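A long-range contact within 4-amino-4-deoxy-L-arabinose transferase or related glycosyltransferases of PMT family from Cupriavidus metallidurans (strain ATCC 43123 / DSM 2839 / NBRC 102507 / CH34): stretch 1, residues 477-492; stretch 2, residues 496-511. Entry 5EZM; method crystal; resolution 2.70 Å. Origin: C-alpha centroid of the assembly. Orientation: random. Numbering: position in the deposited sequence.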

# COMPACT_ATOMS: atom_id res chain seq x y z
N LEU A 477 -6.73 -10.08 30.14
CA LEU A 477 -5.44 -9.44 29.91
C LEU A 477 -5.51 -7.96 30.29
O LEU A 477 -6.42 -7.24 29.87
CB LEU A 477 -5.01 -9.58 28.45
CG LEU A 477 -3.68 -8.94 28.05
CD1 LEU A 477 -2.52 -9.59 28.78
CD2 LEU A 477 -3.47 -9.00 26.54
N THR A 478 -4.54 -7.52 31.09
CA THR A 478 -4.42 -6.14 31.53
C THR A 478 -3.21 -5.47 30.88
O THR A 478 -2.30 -6.16 30.40
CB THR A 478 -4.28 -6.09 33.06
OG1 THR A 478 -3.00 -6.61 33.44
CG2 THR A 478 -5.37 -6.91 33.72
N PRO A 479 -3.17 -4.14 30.83
CA PRO A 479 -2.02 -3.47 30.20
C PRO A 479 -0.71 -3.68 30.95
O PRO A 479 0.35 -3.68 30.31
CB PRO A 479 -2.43 -1.99 30.17
CG PRO A 479 -3.50 -1.87 31.19
CD PRO A 479 -4.23 -3.17 31.18
N GLU A 480 -0.75 -3.85 32.27
CA GLU A 480 0.48 -4.13 33.01
C GLU A 480 0.92 -5.58 32.90
O GLU A 480 2.03 -5.91 33.34
CB GLU A 480 0.31 -3.75 34.49
CG GLU A 480 -0.82 -4.47 35.20
CD GLU A 480 -2.16 -3.76 35.06
OE1 GLU A 480 -2.23 -2.78 34.30
OE2 GLU A 480 -3.13 -4.19 35.73
N MET A 481 0.10 -6.45 32.32
CA MET A 481 0.47 -7.84 32.13
C MET A 481 1.32 -8.00 30.88
O MET A 481 1.04 -7.37 29.85
CB MET A 481 -0.77 -8.72 32.00
CG MET A 481 -1.22 -9.37 33.28
SD MET A 481 -2.61 -10.47 32.95
CE MET A 481 -1.87 -11.54 31.71
N PRO A 482 2.36 -8.83 30.92
CA PRO A 482 3.09 -9.14 29.69
C PRO A 482 2.27 -10.03 28.78
O PRO A 482 1.48 -10.86 29.23
CB PRO A 482 4.35 -9.87 30.20
CG PRO A 482 4.41 -9.59 31.65
CD PRO A 482 3.01 -9.40 32.11
N LEU A 483 2.47 -9.85 27.48
CA LEU A 483 1.93 -10.74 26.46
C LEU A 483 3.12 -11.21 25.63
O LEU A 483 3.50 -10.56 24.64
CB LEU A 483 0.86 -10.05 25.62
CG LEU A 483 0.29 -10.89 24.48
CD1 LEU A 483 -0.42 -12.13 25.01
CD2 LEU A 483 -0.65 -10.06 23.60
N TYR A 484 3.72 -12.32 26.04
CA TYR A 484 4.92 -12.81 25.39
C TYR A 484 4.62 -13.31 23.98
O TYR A 484 3.63 -14.01 23.76
CB TYR A 484 5.56 -13.93 26.20
CG TYR A 484 6.00 -13.52 27.59
CD1 TYR A 484 7.15 -12.77 27.77
CD2 TYR A 484 5.28 -13.90 28.71
CE1 TYR A 484 7.57 -12.40 29.03
CE2 TYR A 484 5.69 -13.53 29.97
CZ TYR A 484 6.83 -12.78 30.13
OH TYR A 484 7.24 -12.42 31.39
N GLY A 485 5.48 -12.95 23.04
CA GLY A 485 5.43 -13.53 21.71
C GLY A 485 6.49 -14.60 21.58
O GLY A 485 7.66 -14.29 21.31
N VAL A 486 6.11 -15.86 21.78
CA VAL A 486 7.07 -16.95 21.82
C VAL A 486 7.47 -17.34 20.41
O VAL A 486 6.81 -18.17 19.77
CB VAL A 486 6.48 -18.16 22.58
CG1 VAL A 486 7.57 -19.19 22.84
CG2 VAL A 486 5.84 -17.70 23.88
N GLN A 487 8.55 -16.73 19.92
CA GLN A 487 9.04 -16.95 18.55
C GLN A 487 7.93 -16.75 17.53
O GLN A 487 7.78 -17.52 16.57
CB GLN A 487 9.67 -18.34 18.42
CG GLN A 487 10.99 -18.47 19.16
CD GLN A 487 11.67 -19.80 18.92
OE1 GLN A 487 11.02 -20.81 18.63
NE2 GLN A 487 13.00 -19.81 19.02
N MET A 488 7.13 -15.71 17.73
CA MET A 488 6.02 -15.39 16.83
C MET A 488 5.79 -13.89 16.88
O MET A 488 5.46 -13.35 17.94
CB MET A 488 4.75 -16.15 17.22
CG MET A 488 3.48 -15.57 16.62
SD MET A 488 2.05 -16.67 16.70
CE MET A 488 2.37 -17.75 15.31
N LEU A 489 5.96 -13.23 15.74
CA LEU A 489 5.70 -11.80 15.62
C LEU A 489 4.29 -11.66 15.05
O LEU A 489 4.10 -11.56 13.84
CB LEU A 489 6.74 -11.12 14.74
CG LEU A 489 6.57 -9.61 14.56
CD1 LEU A 489 6.35 -8.92 15.90
CD2 LEU A 489 7.76 -9.01 13.82
N ASP A 490 3.30 -11.68 15.94
CA ASP A 490 1.92 -11.48 15.52
C ASP A 490 1.72 -10.02 15.13
O ASP A 490 1.95 -9.12 15.95
CB ASP A 490 0.96 -11.88 16.64
CG ASP A 490 -0.41 -12.22 16.12
OD1 ASP A 490 -1.01 -13.19 16.64
OD2 ASP A 490 -0.90 -11.53 15.20
N HIS A 491 1.31 -9.78 13.89
CA HIS A 491 1.23 -8.42 13.38
C HIS A 491 -0.13 -7.77 13.56
O HIS A 491 -0.24 -6.55 13.43
CB HIS A 491 1.60 -8.40 11.89
CG HIS A 491 3.04 -8.71 11.62
ND1 HIS A 491 4.05 -7.79 11.82
CD2 HIS A 491 3.63 -9.83 11.15
CE1 HIS A 491 5.21 -8.34 11.49
NE2 HIS A 491 4.98 -9.57 11.07
N THR A 492 -1.17 -8.54 13.85
CA THR A 492 -2.52 -7.99 13.94
C THR A 492 -3.14 -8.10 15.32
O THR A 492 -3.87 -7.20 15.73
CB THR A 492 -3.44 -8.69 12.93
OG1 THR A 492 -3.42 -10.10 13.16
CG2 THR A 492 -2.97 -8.41 11.51
N TYR A 496 -5.33 -5.26 17.88
CA TYR A 496 -6.70 -5.43 18.33
C TYR A 496 -6.79 -5.51 19.85
O TYR A 496 -7.82 -5.17 20.43
CB TYR A 496 -7.32 -6.67 17.69
CG TYR A 496 -7.73 -6.42 16.26
CD1 TYR A 496 -8.87 -5.70 15.96
CD2 TYR A 496 -6.96 -6.90 15.20
CE1 TYR A 496 -9.25 -5.45 14.66
CE2 TYR A 496 -7.34 -6.66 13.88
CZ TYR A 496 -8.48 -5.94 13.63
OH TYR A 496 -8.86 -5.70 12.33
N LEU A 497 -5.71 -5.94 20.51
CA LEU A 497 -5.70 -5.96 21.97
C LEU A 497 -5.32 -4.62 22.58
O LEU A 497 -5.48 -4.45 23.79
CB LEU A 497 -4.74 -7.04 22.47
CG LEU A 497 -5.20 -8.48 22.26
CD1 LEU A 497 -4.10 -9.45 22.63
CD2 LEU A 497 -6.46 -8.75 23.06
N ARG A 498 -4.85 -3.67 21.77
CA ARG A 498 -4.27 -2.42 22.27
C ARG A 498 -3.19 -2.73 23.31
O ARG A 498 -3.14 -2.14 24.39
CB ARG A 498 -5.34 -1.50 22.84
CG ARG A 498 -6.64 -1.42 22.04
CD ARG A 498 -6.45 -0.65 20.75
NE ARG A 498 -7.72 -0.22 20.16
CZ ARG A 498 -8.33 -0.81 19.15
NH1 ARG A 498 -7.80 -1.89 18.58
NH2 ARG A 498 -9.48 -0.33 18.68
N HIS A 499 -2.32 -3.68 22.97
CA HIS A 499 -1.35 -4.22 23.92
C HIS A 499 -0.14 -4.78 23.19
O HIS A 499 -0.28 -5.68 22.36
CB HIS A 499 -2.01 -5.29 24.78
CG HIS A 499 -1.21 -5.70 25.97
ND1 HIS A 499 -0.03 -6.41 25.87
CD2 HIS A 499 -1.43 -5.51 27.30
CE1 HIS A 499 0.45 -6.63 27.08
NE2 HIS A 499 -0.38 -6.10 27.97
N PRO A 500 1.07 -4.28 23.48
CA PRO A 500 2.25 -4.73 22.74
C PRO A 500 2.70 -6.11 23.16
O PRO A 500 2.45 -6.57 24.28
CB PRO A 500 3.31 -3.68 23.10
CG PRO A 500 2.57 -2.57 23.77
CD PRO A 500 1.38 -3.20 24.42
N LEU A 501 3.40 -6.77 22.25
CA LEU A 501 4.02 -8.06 22.53
C LEU A 501 5.38 -7.86 23.19
O LEU A 501 6.12 -6.94 22.85
CB LEU A 501 4.21 -8.87 21.25
CG LEU A 501 2.99 -9.46 20.54
CD1 LEU A 501 3.43 -10.15 19.27
CD2 LEU A 501 2.27 -10.43 21.46
N MET A 502 5.70 -8.73 24.14
CA MET A 502 7.06 -8.83 24.66
C MET A 502 7.74 -9.98 23.93
O MET A 502 7.46 -11.16 24.20
CB MET A 502 7.08 -9.05 26.17
CG MET A 502 8.49 -9.24 26.71
SD MET A 502 8.59 -9.02 28.49
CE MET A 502 8.01 -7.33 28.63
N MET A 503 8.64 -9.64 23.01
CA MET A 503 9.21 -10.63 22.11
C MET A 503 10.07 -11.63 22.88
O MET A 503 10.88 -11.26 23.73
CB MET A 503 10.03 -9.95 21.02
CG MET A 503 9.19 -9.15 20.04
SD MET A 503 7.87 -10.14 19.32
CE MET A 503 8.80 -11.39 18.44
N VAL A 504 9.88 -12.91 22.56
CA VAL A 504 10.61 -14.01 23.18
C VAL A 504 11.32 -14.78 22.08
O VAL A 504 10.68 -15.25 21.13
CB VAL A 504 9.68 -14.94 23.98
CG1 VAL A 504 10.43 -16.17 24.45
CG2 VAL A 504 9.05 -14.20 25.14
N GLY A 505 12.64 -14.91 22.21
CA GLY A 505 13.42 -15.63 21.21
C GLY A 505 13.59 -14.85 19.92
O GLY A 505 13.79 -13.63 19.96
N GLN A 506 13.52 -15.54 18.78
CA GLN A 506 13.73 -14.90 17.49
C GLN A 506 12.69 -13.82 17.25
O GLN A 506 11.50 -14.11 17.09
CB GLN A 506 13.70 -15.94 16.37
CG GLN A 506 14.73 -17.06 16.50
CD GLN A 506 16.12 -16.65 16.05
OE1 GLN A 506 16.51 -15.48 16.16
NE2 GLN A 506 16.88 -17.61 15.54
N ALA A 507 13.13 -12.56 17.22
CA ALA A 507 12.25 -11.42 17.09
C ALA A 507 11.97 -11.04 15.64
O ALA A 507 11.26 -10.05 15.40
CB ALA A 507 12.83 -10.21 17.84
N ASP A 508 12.52 -11.78 14.68
CA ASP A 508 12.30 -11.54 13.25
C ASP A 508 12.78 -10.12 12.96
O ASP A 508 13.90 -9.77 13.35
CB ASP A 508 10.84 -11.84 12.93
CG ASP A 508 10.55 -11.80 11.44
OD1 ASP A 508 10.92 -12.77 10.74
OD2 ASP A 508 9.96 -10.80 10.98
N GLU A 509 11.98 -9.28 12.30
CA GLU A 509 12.39 -7.91 11.98
C GLU A 509 12.56 -7.03 13.21
O GLU A 509 13.03 -5.90 13.08
CB GLU A 509 11.36 -7.28 11.04
CG GLU A 509 10.07 -6.89 11.74
CD GLU A 509 8.87 -6.97 10.82
OE1 GLU A 509 8.72 -8.00 10.13
OE2 GLU A 509 8.08 -6.00 10.79
N LEU A 510 12.19 -7.52 14.40
CA LEU A 510 12.44 -6.80 15.64
C LEU A 510 13.75 -7.19 16.29
O LEU A 510 14.10 -6.63 17.34
CB LEU A 510 11.28 -7.02 16.62
CG LEU A 510 9.98 -6.29 16.26
CD1 LEU A 510 8.86 -6.67 17.21
CD2 LEU A 510 10.21 -4.78 16.28
N THR A 511 14.49 -8.14 15.69
CA THR A 511 15.76 -8.59 16.25
C THR A 511 16.64 -7.42 16.67
O THR A 511 17.11 -7.35 17.81
CB THR A 511 16.49 -9.46 15.22
OG1 THR A 511 15.91 -10.77 15.20
CG2 THR A 511 17.97 -9.56 15.56

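The two stretches lie side by side and join as parallel strands, 483-486 against a strand that runs through M503 to V504. Together they bury 1163 Å² of surface.

L477 opens the contact. Its CD2 sits over one face of the H499 ring, 4.2 Å from the ring centroid, a CH-pi contact. The same methyl lies 4.0 Å from CD1 of L497, so the leucine touches both L497 and the H499 imidazole.

T478 to M481 form a type I beta turn. The turn brings backbone carbonyls toward H499. H499 NE2 donates a weak hydrogen bond to M481 O at 2.7 Å; the distance is short, but the angle at the hydrogen is poor. T478 O is also near, 3.1 Å from H499 NE2. On its other nitrogen, H499 ND1 donates to P500 O at 3.0 Å, within its own stretch.

L483 begins the strand. L483 O accepts from M502 N at 2.9 Å. Its side chain points toward stretch 2, where CD2 meets L497 CD1 and L501 CD2, each at 3.6 Å. These contacts are purely apolar.

Y484 pairs with M502. The Y484 ring and the M502 side chain share one face of the sheet with V486 and V504. M502 SD approaches the ring obliquely, 3.6 Å from Y484 CE1. V504 CG2 packs 3.5 Å from Y484 CD1.

G485 pairs with M503. G485 N donates to M502 O, and G485 O accepts from V504 N, both at 2.9 Å. One residue thus bonds to the two neighbors of its partner, as expected for parallel strands. A CB at G485 would point to the face of M503 and clash with M488 O.

V486 pairs with V504, and their CG1 atoms are 4.5 Å apart. The ladder ends at Q487, whose N donates to V504 O at 2.9 Å. Q487 also lies beside G505, where positive phi favors glycine; a CB there would clash with Q487 CG.

After the strand, L489 points toward stretch 2 and makes a second apolar cluster. Its CD1 touches L510 CD1 at 3.6 Å and M503 SD at 3.9 Å. Its CD2 reaches the aliphatic part of E509, 3.8 Å from CG.

D490 lies beside L501, with D490 CB 4.0 Å from L501 CD1. Its OD2 accepts from T492 N at 3.3 Å, a capping bond ahead of the helix. T492 O then accepts from Y496 N at 3.2 Å, and it also lies at the edge of the Y496 ring, 3.1 Å from Y496 CD2.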